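Local coordinates for protein transketolase (Campylobacter jejuni, PDB 3L84) that belongs to the transketolase family of thiamine diphosphate-binding enzymes, whose chain combines two related cofactor-binding domains with a smaller C-terminal domain, at residues S43-H48 and A223-K228; L61-S64 and A70-Y73; A526-L531 and N627-K632; N479-Q484 and G511-G516. All coordinates share one frame; numbering follows the deposited sequence.

Overall arrangement
Interactions 1 and 2 both belong to the N-terminal thiamine diphosphate-binding domain, their centres about 16 Å apart, and both adjoin strand 146-151, whose Y147 touches H45, K228 and L61; interactions 3 and 4 lie on the opposite side of the chain's centre. Interaction 2 is a buried, all-apolar strand-to-helix contact; interaction 1, farther out and only partly buried, relies on an imidazole, a lysine and a water. Interaction 3, also buried, repeats the theme of an aromatic ring with an aliphatic carbon over its face (CH-pi), here in the C-terminal domain. Interaction 4, about 26 Å from it between centres, returns to polar chemistry with a salt bridge where a helix meets a partly exposed loop.

Interaction 1: S43-H48 and A223-K228; sequences SYHLKH and ALEQAK
A chi1 of -68° places the H45 ring beside its own backbone N and turns it to helix 217-228, while a bend at chi3 (65°) folds the K228 side chain back to the rim of that ring. The contact ties the loop after helix 30-42 to a helix packed on the parallel sheet of the alpha/beta thiamine diphosphate-binding domain; Y147 of strand 146-151 touches both H45 and K228. Imidazole suits the place because it offers polar edges and an apolar face at once. At the edge, K228 NZ donates to H45 ND1 over 2.9 Å, lying just 8° out of the ring plane; the ammonium is the donor, so ND1 accepts through its in-plane lone pair. H45 NE2 then probably carries the ring proton, which goes to N221 OD1, an earlier residue of the same helix, so both ring nitrogens are satisfied and the rotation of the ring is fixed. Over the face sits L224, its CB 4.0 Å from the ring centroid in a CH-pi contact, with L224 CD1 reaching H45 CD2 at 3.7 Å. In one of its two conformers E225 comes near H45 CE1, but its long ion pair with K228 is doubtful. One water bridges the two segments: it donates to H45 O at 2.7 Å and accepts from K228 NZ at 2.9 Å.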
loop_
_atom_site.group_PDB
_atom_site.type_symbol
_atom_site.label_atom_id
_atom_site.label_comp_id
_atom_site.label_asym_id
_atom_site.label_seq_id
_atom_site.Cartn_x
_atom_site.Cartn_y
_atom_site.Cartn_z
ATOM N N SER A 43 -20.024 9.310 26.634
ATOM C CA SER A 43 -20.819 10.518 26.403
ATOM C C SER A 43 -20.750 11.529 27.562
ATOM O O SER A 43 -20.941 12.729 27.344
ATOM C CB SER A 43 -22.284 10.190 26.095
ATOM O OG SER A 43 -22.996 9.780 27.250
ATOM N N TYR A 44 -20.480 11.064 28.780
ATOM C CA TYR A 44 -20.354 11.942 29.950
ATOM C C TYR A 44 -19.000 12.603 30.035
ATOM O O TYR A 44 -18.833 13.550 30.791
ATOM C CB TYR A 44 -20.612 11.142 31.237
ATOM C CG TYR A 44 -22.052 10.751 31.415
ATOM C CD1 TYR A 44 -22.903 11.529 32.203
ATOM C CD2 TYR A 44 -22.585 9.648 30.757
ATOM C CE1 TYR A 44 -24.220 11.203 32.348
ATOM C CE2 TYR A 44 -23.926 9.314 30.902
ATOM C CZ TYR A 44 -24.739 10.095 31.707
ATOM O OH TYR A 44 -26.063 9.777 31.869
ATOM N N HIS A 45 -18.016 12.063 29.316
ATOM C CA HIS A 45 -16.661 12.607 29.335
ATOM C C HIS A 45 -16.349 13.497 28.127
ATOM O O HIS A 45 -15.532 14.408 28.231
ATOM C CB HIS A 45 -15.651 11.455 29.365
ATOM C CG HIS A 45 -15.672 10.685 30.641
ATOM N ND1 HIS A 45 -14.813 10.955 31.679
ATOM C CD2 HIS A 45 -16.467 9.676 31.050
ATOM C CE1 HIS A 45 -15.075 10.124 32.677
ATOM N NE2 HIS A 45 -16.088 9.346 32.330
ATOM N N LEU A 46 -16.966 13.214 26.996
ATOM C CA LEU A 46 -16.653 13.891 25.748
ATOM C C LEU A 46 -17.067 15.345 25.823
ATOM O O LEU A 46 -18.212 15.668 26.206
ATOM C CB LEU A 46 -17.409 13.201 24.606
ATOM C CG LEU A 46 -16.972 13.508 23.188
ATOM C CD1 LEU A 46 -15.604 12.858 22.946
ATOM C CD2 LEU A 46 -17.986 13.033 22.177
ATOM N N LYS A 47 -16.136 16.228 25.469
ATOM C CA LYS A 47 -16.384 17.653 25.428
ATOM C C LYS A 47 -16.551 18.048 23.959
ATOM O O LYS A 47 -15.634 17.860 23.134
ATOM C CB LYS A 47 -15.200 18.362 26.053
ATOM C CG LYS A 47 -15.334 19.853 26.181
ATOM C CD LYS A 47 -13.975 20.473 26.499
ATOM C CE LYS A 47 -13.030 20.386 25.319
ATOM N NZ LYS A 47 -11.957 21.338 25.434
ATOM N N HIS A 48 -17.723 18.530 23.611
ATOM C CA HIS A 48 -18.091 18.805 22.223
ATOM C C HIS A 48 -19.329 19.674 22.167
ATOM O O HIS A 48 -20.130 19.689 23.103
ATOM C CB HIS A 48 -18.291 17.484 21.448
ATOM C CG HIS A 48 -19.452 16.625 21.868
ATOM N ND1 HIS A 48 -19.670 16.124 23.144
ATOM C CD2 HIS A 48 -20.428 16.107 21.096
ATOM C CE1 HIS A 48 -20.765 15.367 23.128
ATOM N NE2 HIS A 48 -21.228 15.327 21.889
ATOM N N ALA A 223 -11.801 3.676 34.246
ATOM C CA ALA A 223 -10.734 3.600 33.251
ATOM C C ALA A 223 -10.580 4.915 32.498
ATOM O O ALA A 223 -9.470 5.380 32.243
ATOM C CB ALA A 223 -10.990 2.441 32.261
ATOM N N LEU A 224 -11.694 5.524 32.152
ATOM C CA LEU A 224 -11.660 6.803 31.461
ATOM C C LEU A 224 -11.084 7.884 32.341
ATOM O O LEU A 224 -10.283 8.687 31.886
ATOM C CB LEU A 224 -13.044 7.180 30.943
ATOM C CG LEU A 224 -13.515 6.381 29.731
ATOM C CD1 LEU A 224 -14.986 6.692 29.396
ATOM C CD2 LEU A 224 -12.621 6.632 28.494
ATOM N N GLU A 225 -11.453 7.915 33.629
ATOM C CA GLU A 225 -10.869 8.905 34.529
ATOM C C GLU A 225 -9.359 8.712 34.643
ATOM O O GLU A 225 -8.607 9.678 34.617
ATOM C CB GLU A 225 -11.526 8.861 35.909
ATOM C CG GLU A 225 -12.982 9.325 35.924
ATOM C CD GLU A 225 -13.159 10.824 35.653
ATOM O OE1 GLU A 225 -12.230 11.475 35.126
ATOM O OE2 GLU A 225 -14.247 11.357 35.961
ATOM N N GLN A 226 -8.911 7.470 34.776
ATOM C CA GLN A 226 -7.476 7.192 34.843
ATOM C C GLN A 226 -6.768 7.556 33.524
ATOM O O GLN A 226 -5.695 8.186 33.537
ATOM C CB GLN A 226 -7.263 5.721 35.150
ATOM C CG GLN A 226 -5.827 5.315 35.333
ATOM C CD GLN A 226 -5.711 3.978 36.038
ATOM O OE1 GLN A 226 -6.728 3.311 36.314
ATOM N NE2 GLN A 226 -4.477 3.584 36.358
ATOM N N ALA A 227 -7.362 7.176 32.407
ATOM C CA ALA A 227 -6.768 7.471 31.097
ATOM C C ALA A 227 -6.593 8.976 30.885
ATOM O O ALA A 227 -5.574 9.394 30.352
ATOM C CB ALA A 227 -7.618 6.883 30.005
ATOM N N LYS A 228 -7.566 9.766 31.331
ATOM C CA LYS A 228 -7.515 11.218 31.163
ATOM C C LYS A 228 -6.382 11.888 31.927
ATOM O O LYS A 228 -5.968 12.992 31.558
ATOM C CB LYS A 228 -8.882 11.826 31.503
ATOM C CG LYS A 228 -9.915 11.476 30.449
ATOM C CD LYS A 228 -11.330 11.654 30.841
ATOM C CE LYS A 228 -11.715 13.067 31.107
ATOM N NZ LYS A 228 -12.983 13.161 31.993
HETATM O O HOH W 1 -14.175 15.298 30.436
#

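Interaction 2: L61-S64 and A70-Y73; sequences LVFS and ALLY
F63 and L72 meet ring to aliphatic chain: L72 CB stands over the ring centre, 3.9 Å from its centroid and 13° off the normal, in a CH-pi contact. The same leucine spreads over that face, its CD1 reaching F63 CE1 at 3.8 Å and its backbone N lying 3.7 Å from F63 CE2. L72 holds its CG opposite the backbone N (chi1 177°), beside its carbonyl carbon, and the CD1 branch thus runs over the CE1 side of the ring. L71 approaches obliquely with CD2 at 4.1 Å from F63 CE2. L61 CD2 lies in the plane of the F63 ring, at its edge, and is also 4.5 Å from L72 CD1. This is a strand-to-helix pair of the alpha/beta thiamine diphosphate-binding fold: strand 60-63, an edge strand, within this chain, of the parallel sheet of this domain, turns through a short loop into helix 69-79, which packs back on it. Strand alternation sends L61 and F63 toward the helix and V62 away, and flat or branched apolar side chains suit a buried interface without hydrogen bonds across it. Farther out, backbone bonds of V62 to Y147 and L149 hold the strand against strand 146-151, and F63 O accepts from T113 OG1. L71 is packed against L35 and L39 of helix 30-42 and L13 of helix 3-24.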
loop_
_atom_site.group_PDB
_atom_site.type_symbol
_atom_site.label_atom_id
_atom_site.label_comp_id
_atom_site.label_asym_id
_atom_site.label_seq_id
_atom_site.Cartn_x
_atom_site.Cartn_y
_atom_site.Cartn_z
ATOM N N LEU A 61 -13.393 12.513 18.385
ATOM C CA LEU A 61 -13.809 11.138 18.480
ATOM C C LEU A 61 -13.630 10.493 17.121
ATOM O O LEU A 61 -14.115 11.023 16.129
ATOM C CB LEU A 61 -15.266 11.066 18.894
ATOM C CG LEU A 61 -15.949 9.707 18.958
ATOM C CD1 LEU A 61 -15.248 8.840 19.961
ATOM C CD2 LEU A 61 -17.459 9.896 19.262
ATOM N N VAL A 62 -12.922 9.377 17.065
ATOM C CA VAL A 62 -12.695 8.620 15.828
ATOM C C VAL A 62 -13.138 7.159 15.987
ATOM O O VAL A 62 -12.614 6.439 16.847
ATOM C CB VAL A 62 -11.227 8.610 15.426
ATOM C CG1 VAL A 62 -10.994 7.783 14.124
ATOM C CG2 VAL A 62 -10.670 10.046 15.248
ATOM N N PHE A 63 -14.054 6.710 15.149
ATOM C CA PHE A 63 -14.416 5.282 15.032
ATOM C C PHE A 63 -13.507 4.669 13.977
ATOM O O PHE A 63 -13.800 4.792 12.800
ATOM C CB PHE A 63 -15.872 5.111 14.587
ATOM C CG PHE A 63 -16.899 5.213 15.671
ATOM C CD1 PHE A 63 -16.956 6.288 16.524
ATOM C CD2 PHE A 63 -17.919 4.254 15.761
ATOM C CE1 PHE A 63 -17.960 6.361 17.541
ATOM C CE2 PHE A 63 -18.903 4.343 16.730
ATOM C CZ PHE A 63 -18.911 5.398 17.615
ATOM N N SER A 64 -12.427 3.994 14.341
ATOM C CA SER A 64 -11.561 3.409 13.339
ATOM C C SER A 64 -12.246 2.284 12.576
ATOM O O SER A 64 -12.040 2.128 11.379
ATOM C CB SER A 64 -10.252 2.945 13.974
ATOM O OG SER A 64 -9.336 2.557 12.948
ATOM N N ALA A 70 -23.488 2.694 12.363
ATOM C CA ALA A 70 -24.821 2.878 12.905
ATOM C C ALA A 70 -24.779 3.406 14.339
ATOM O O ALA A 70 -25.618 4.189 14.770
ATOM C CB ALA A 70 -25.612 1.554 12.848
ATOM N N LEU A 71 -23.796 2.963 15.098
ATOM C CA LEU A 71 -23.657 3.428 16.479
ATOM C C LEU A 71 -23.255 4.902 16.521
ATOM O O LEU A 71 -23.783 5.687 17.315
ATOM C CB LEU A 71 -22.618 2.596 17.239
ATOM C CG LEU A 71 -22.405 2.954 18.706
ATOM C CD1 LEU A 71 -23.664 2.675 19.523
ATOM C CD2 LEU A 71 -21.179 2.206 19.337
ATOM N N LEU A 72 -22.291 5.289 15.673
ATOM C CA LEU A 72 -21.903 6.691 15.573
ATOM C C LEU A 72 -23.089 7.562 15.197
ATOM O O LEU A 72 -23.343 8.582 15.833
ATOM C CB LEU A 72 -20.766 6.885 14.579
ATOM C CG LEU A 72 -20.302 8.330 14.329
ATOM C CD1 LEU A 72 -19.847 9.016 15.572
ATOM C CD2 LEU A 72 -19.228 8.298 13.254
ATOM N N TYR A 73 -23.835 7.160 14.174
ATOM C CA TYR A 73 -24.981 7.958 13.738
ATOM C C TYR A 73 -26.049 8.054 14.833
ATOM O O TYR A 73 -26.634 9.114 15.037
ATOM C CB TYR A 73 -25.591 7.327 12.489
ATOM C CG TYR A 73 -24.698 7.287 11.276
ATOM C CD1 TYR A 73 -23.726 8.215 11.069
ATOM C CD2 TYR A 73 -24.852 6.300 10.317
ATOM C CE1 TYR A 73 -22.919 8.167 9.927
ATOM C CE2 TYR A 73 -24.086 6.249 9.183
ATOM C CZ TYR A 73 -23.106 7.152 8.993
ATOM O OH TYR A 73 -22.308 7.110 7.853
#

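Interaction 3: A526-L531 and N627-K632; sequences AKFTLL and NFILSK
A single methyl group, I629 CG2, is centred almost perfectly over the F528 ring, 3.5 Å from the centroid and only 6° off the normal. All six ring carbons consequently lie at similar distances from it, the closest being F528 CE1 at 3.6 Å from I629 CG2. The other face of the ring is met by K527 CB, set toward the rim, so the aromatic is flanked from both sides. Beta branching explains why isoleucine suits its position: with chi1 at -67°, CG1 lies beside the backbone N and CG2 beside the carbonyl carbon, and the two branches serve different partners. CG2 goes to the ring, whereas the I629 side chain crosses that of L530 at about a right angle, its CD1 3.7 Å from L530 CD2. L630 adds its CD2 obliquely, 4.1 Å from F528 CE2. The contact lays the final helix of the chain, 622-629, against strand 528-532 in the sheet of the C-terminal domain, where I582 of strand 580-584 and L547 of helix 537-549 also touch I629. The helix stops here in a Schellman motif, with K632 N bonded to N627 O and S631 N to F628 O, S631 adopting a positive phi. Between the two segments there is no hydrogen bond, so this contact probably depends on burial of apolar surface and on dispersion between methyl groups and the pi face.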
loop_
_atom_site.group_PDB
_atom_site.type_symbol
_atom_site.label_atom_id
_atom_site.label_comp_id
_atom_site.label_asym_id
_atom_site.label_seq_id
_atom_site.Cartn_x
_atom_site.Cartn_y
_atom_site.Cartn_z
ATOM N N ALA A 526 0.653 21.723 -38.647
ATOM C CA ALA A 526 1.466 20.734 -37.982
ATOM C C ALA A 526 1.066 19.352 -38.430
ATOM O O ALA A 526 -0.116 19.030 -38.474
ATOM C CB ALA A 526 1.317 20.860 -36.451
ATOM N N LYS A 527 2.071 18.546 -38.747
ATOM C CA LYS A 527 1.907 17.170 -39.102
ATOM C C LYS A 527 1.959 16.267 -37.875
ATOM O O LYS A 527 1.363 15.183 -37.890
ATOM C CB LYS A 527 3.030 16.754 -40.062
ATOM C CG LYS A 527 3.087 17.540 -41.383
ATOM C CD LYS A 527 1.809 17.344 -42.191
ATOM C CE LYS A 527 1.924 17.928 -43.600
ATOM N NZ LYS A 527 0.838 17.406 -44.486
ATOM N N PHE A 528 2.701 16.700 -36.856
ATOM C CA PHE A 528 2.867 15.918 -35.622
ATOM C C PHE A 528 2.709 16.829 -34.437
ATOM O O PHE A 528 3.094 17.996 -34.516
ATOM C CB PHE A 528 4.264 15.316 -35.513
ATOM C CG PHE A 528 4.604 14.379 -36.615
ATOM C CD1 PHE A 528 3.934 13.176 -36.756
ATOM C CD2 PHE A 528 5.614 14.690 -37.513
ATOM C CE1 PHE A 528 4.254 12.321 -37.783
ATOM C CE2 PHE A 528 5.931 13.833 -38.552
ATOM C CZ PHE A 528 5.246 12.650 -38.673
ATOM N N THR A 529 2.174 16.297 -33.334
ATOM C CA THR A 529 2.206 16.956 -32.041
ATOM C C THR A 529 2.905 16.028 -31.082
ATOM O O THR A 529 2.501 14.868 -30.972
ATOM C CB THR A 529 0.800 17.337 -31.528
ATOM O OG1 THR A 529 0.196 18.269 -32.442
ATOM C CG2 THR A 529 0.860 17.969 -30.144
ATOM N N LEU A 530 3.953 16.510 -30.414
ATOM C CA LEU A 530 4.669 15.728 -29.396
ATOM C C LEU A 530 4.210 16.240 -28.055
ATOM O O LEU A 530 4.339 17.445 -27.790
ATOM C CB LEU A 530 6.176 15.902 -29.562
ATOM C CG LEU A 530 6.800 15.315 -30.854
ATOM C CD1 LEU A 530 6.513 16.071 -32.135
ATOM C CD2 LEU A 530 8.308 15.243 -30.647
ATOM N N LEU A 531 3.625 15.376 -27.265
ATOM C CA LEU A 531 3.037 15.688 -25.970
ATOM C C LEU A 531 3.848 14.973 -24.899
ATOM O O LEU A 531 4.045 13.746 -25.010
ATOM C CB LEU A 531 1.572 15.218 -25.945
ATOM C CG LEU A 531 0.800 15.469 -24.670
ATOM C CD1 LEU A 531 -0.679 15.708 -24.946
ATOM C CD2 LEU A 531 0.996 14.340 -23.706
ATOM N N ASN A 627 12.899 8.421 -35.140
ATOM C CA ASN A 627 12.669 7.196 -35.931
ATOM C C ASN A 627 11.300 6.581 -35.687
ATOM O O ASN A 627 10.640 6.144 -36.635
ATOM C CB ASN A 627 13.814 6.200 -35.719
ATOM C CG ASN A 627 15.057 6.600 -36.462
ATOM O OD1 ASN A 627 15.023 7.433 -37.375
ATOM N ND2 ASN A 627 16.186 6.019 -36.060
ATOM N N PHE A 628 10.855 6.574 -34.432
ATOM C CA PHE A 628 9.535 6.098 -34.086
ATOM C C PHE A 628 8.438 6.965 -34.740
ATOM O O PHE A 628 7.486 6.442 -35.343
ATOM C CB PHE A 628 9.408 6.108 -32.567
ATOM C CG PHE A 628 8.050 5.711 -32.063
ATOM C CD1 PHE A 628 7.703 4.365 -31.896
ATOM C CD2 PHE A 628 7.115 6.671 -31.743
ATOM C CE1 PHE A 628 6.449 4.009 -31.433
ATOM C CE2 PHE A 628 5.872 6.324 -31.243
ATOM C CZ PHE A 628 5.520 4.990 -31.093
ATOM N N ILE A 629 8.576 8.288 -34.642
ATOM C CA ILE A 629 7.571 9.209 -35.193
ATOM C C ILE A 629 7.485 9.066 -36.719
ATOM O O ILE A 629 6.399 9.161 -37.285
ATOM C CB ILE A 629 7.886 10.637 -34.765
ATOM C CG1 ILE A 629 7.692 10.761 -33.238
ATOM C CG2 ILE A 629 7.027 11.671 -35.522
ATOM C CD1 ILE A 629 8.112 12.077 -32.643
ATOM N N LEU A 630 8.620 8.823 -37.365
ATOM C CA LEU A 630 8.696 8.666 -38.837
ATOM C C LEU A 630 8.445 7.235 -39.276
ATOM O O LEU A 630 8.607 6.898 -40.457
ATOM C CB LEU A 630 10.029 9.197 -39.348
ATOM C CG LEU A 630 10.231 10.704 -39.125
ATOM C CD1 LEU A 630 11.570 11.224 -39.675
ATOM C CD2 LEU A 630 9.074 11.565 -39.734
ATOM N N SER A 631 7.993 6.418 -38.329
ATOM C CA SER A 631 7.622 5.005 -38.538
ATOM C C SER A 631 8.646 4.260 -39.392
ATOM O O SER A 631 8.293 3.566 -40.350
ATOM C CB SER A 631 6.181 4.873 -39.076
ATOM O OG SER A 631 5.947 5.640 -40.281
ATOM N N LYS A 632 9.920 4.424 -39.045
ATOM C CA LYS A 632 11.030 3.800 -39.776
ATOM C C LYS A 632 12.336 4.507 -39.452
ATOM O O LYS A 632 12.604 5.608 -39.970
ATOM C CB LYS A 632 10.783 3.871 -41.283
#

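Interaction 4: N479-Q484 and G511-G516; sequences NVKAWQ and GDVKNG
Helix 476-488 of the pyrimidine-binding domain meets, through K481, the loop that leads into strand 518-521 of the next domain. The lysine chain is extended beyond CG, which gives it the length to bring NZ to D512 OD1 at 2.7 Å, a salt bridge received on the syn lone pair; D512 OD2 is 3.2 Å from K481 NZ. Along its way the methylene chain lies on V513, K481 CD being 3.7 Å from V513 CG2, so a lysine can serve both an apolar and a charged neighbour. V513 CG1 reaches the helix backbone 4.1 Å from A482 N. The loop is shaped here by a 3-10 segment, 513-515, in which N515 N bonds to D512 O and G516 N to V513 O. D512 OD1 is gripped twice, for V513 N also donates to it at 2.8 Å from the anti side, 21° out of the carboxylate plane; this holds the carboxylate where the lysine finds it. N515 OD1 takes two donors as well: D512 N at 2.9 Å, in the carbonyl plane on a lone pair, and K514 NZ at 2.8 Å, tilted 26° from that plane. P560, E478 and I485 further surround V513.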
loop_
_atom_site.group_PDB
_atom_site.type_symbol
_atom_site.label_atom_id
_atom_site.label_comp_id
_atom_site.label_asym_id
_atom_site.label_seq_id
_atom_site.Cartn_x
_atom_site.Cartn_y
_atom_site.Cartn_z
ATOM N N ASN A 479 6.609 24.130 -11.758
ATOM C CA ASN A 479 6.462 23.687 -10.379
ATOM C C ASN A 479 5.761 24.734 -9.503
ATOM O O ASN A 479 4.911 24.413 -8.672
ATOM C CB ASN A 479 7.849 23.291 -9.840
ATOM C CG ASN A 479 7.865 22.517 -8.541
ATOM O OD1 ASN A 479 6.806 22.207 -7.869
ATOM N ND2 ASN A 479 9.032 22.130 -8.179
ATOM N N VAL A 480 6.114 26.015 -9.710
ATOM C CA VAL A 480 5.480 27.131 -9.018
ATOM C C VAL A 480 4.010 27.235 -9.443
ATOM O O VAL A 480 3.120 27.372 -8.575
ATOM C CB VAL A 480 6.207 28.469 -9.308
ATOM C CG1 VAL A 480 5.313 29.648 -8.942
ATOM C CG2 VAL A 480 7.519 28.462 -8.599
ATOM N N LYS A 481 3.733 27.225 -10.750
ATOM C CA LYS A 481 2.358 27.363 -11.221
ATOM C C LYS A 481 1.485 26.214 -10.686
ATOM O O LYS A 481 0.311 26.429 -10.352
ATOM C CB LYS A 481 2.324 27.443 -12.749
ATOM C CG LYS A 481 2.921 28.721 -13.291
ATOM C CD LYS A 481 3.097 28.645 -14.799
ATOM C CE LYS A 481 3.634 29.913 -15.440
ATOM N NZ LYS A 481 3.943 29.616 -16.894
ATOM N N ALA A 482 2.077 25.024 -10.571
ATOM C CA ALA A 482 1.366 23.872 -10.033
ATOM C C ALA A 482 0.978 24.127 -8.578
ATOM O O ALA A 482 -0.140 23.829 -8.184
ATOM C CB ALA A 482 2.229 22.611 -10.112
ATOM N N TRP A 483 1.895 24.646 -7.757
ATOM C CA TRP A 483 1.562 24.985 -6.373
ATOM C C TRP A 483 0.459 26.035 -6.291
ATOM O O TRP A 483 -0.412 25.959 -5.420
ATOM C CB TRP A 483 2.807 25.438 -5.622
ATOM C CG TRP A 483 3.512 24.286 -4.963
ATOM C CD1 TRP A 483 4.652 23.663 -5.369
ATOM C CD2 TRP A 483 3.062 23.598 -3.783
ATOM N NE1 TRP A 483 4.960 22.652 -4.478
ATOM C CE2 TRP A 483 3.995 22.580 -3.517
ATOM C CE3 TRP A 483 1.954 23.726 -2.954
ATOM C CZ2 TRP A 483 3.879 21.728 -2.429
ATOM C CZ3 TRP A 483 1.823 22.875 -1.873
ATOM C CH2 TRP A 483 2.775 21.878 -1.612
ATOM N N GLN A 484 0.513 27.056 -7.154
ATOM C CA GLN A 484 -0.520 28.088 -7.117
ATOM C C GLN A 484 -1.894 27.475 -7.360
ATOM O O GLN A 484 -2.863 27.819 -6.701
ATOM C CB GLN A 484 -0.186 29.229 -8.079
ATOM C CG GLN A 484 1.036 30.036 -7.634
ATOM C CD GLN A 484 1.526 31.008 -8.667
ATOM O OE1 GLN A 484 1.713 30.656 -9.817
ATOM N NE2 GLN A 484 1.775 32.263 -8.228
ATOM N N GLY A 511 -1.933 28.899 -23.988
ATOM C CA GLY A 511 -2.318 28.210 -22.778
ATOM C C GLY A 511 -1.267 28.247 -21.692
ATOM O O GLY A 511 -0.196 28.868 -21.862
ATOM N N ASP A 512 -1.532 27.626 -20.545
ATOM C CA ASP A 512 -0.539 27.598 -19.488
ATOM C C ASP A 512 -0.791 26.361 -18.615
ATOM O O ASP A 512 -1.685 25.554 -18.878
ATOM C CB ASP A 512 -0.544 28.923 -18.670
ATOM C CG ASP A 512 0.841 29.306 -18.144
ATOM O OD1 ASP A 512 1.690 28.451 -17.911
ATOM O OD2 ASP A 512 1.051 30.545 -18.008
ATOM N N VAL A 513 -0.058 26.260 -17.524
ATOM C CA VAL A 513 -0.154 25.134 -16.612
ATOM C C VAL A 513 -1.569 24.979 -16.074
ATOM O O VAL A 513 -2.030 23.842 -15.907
ATOM C CB VAL A 513 0.881 25.295 -15.473
ATOM C CG1 VAL A 513 0.737 24.200 -14.408
ATOM C CG2 VAL A 513 2.334 25.273 -16.033
ATOM N N LYS A 514 -2.294 26.086 -15.868
ATOM C CA LYS A 514 -3.691 26.060 -15.412
ATOM C C LYS A 514 -4.615 25.233 -16.293
ATOM O O LYS A 514 -5.669 24.768 -15.821
ATOM C CB LYS A 514 -4.242 27.502 -15.281
ATOM C CG LYS A 514 -4.401 28.228 -16.595
ATOM C CD LYS A 514 -4.923 29.651 -16.470
ATOM C CE LYS A 514 -4.683 30.423 -17.739
ATOM N NZ LYS A 514 -5.059 29.747 -19.007
ATOM N N ASN A 515 -4.271 25.083 -17.574
ATOM C CA ASN A 515 -5.034 24.266 -18.531
ATOM C C ASN A 515 -4.642 22.809 -18.541
ATOM O O ASN A 515 -5.200 22.051 -19.318
ATOM C CB ASN A 515 -4.857 24.844 -19.941
ATOM C CG ASN A 515 -5.263 26.293 -20.029
ATOM O OD1 ASN A 515 -4.413 27.211 -20.075
ATOM N ND2 ASN A 515 -6.558 26.525 -20.016
ATOM N N GLY A 516 -3.660 22.418 -17.722
ATOM C CA GLY A 516 -3.169 21.038 -17.660
ATOM C C GLY A 516 -2.149 20.682 -18.721
ATOM O O GLY A 516 -1.153 20.037 -18.433
#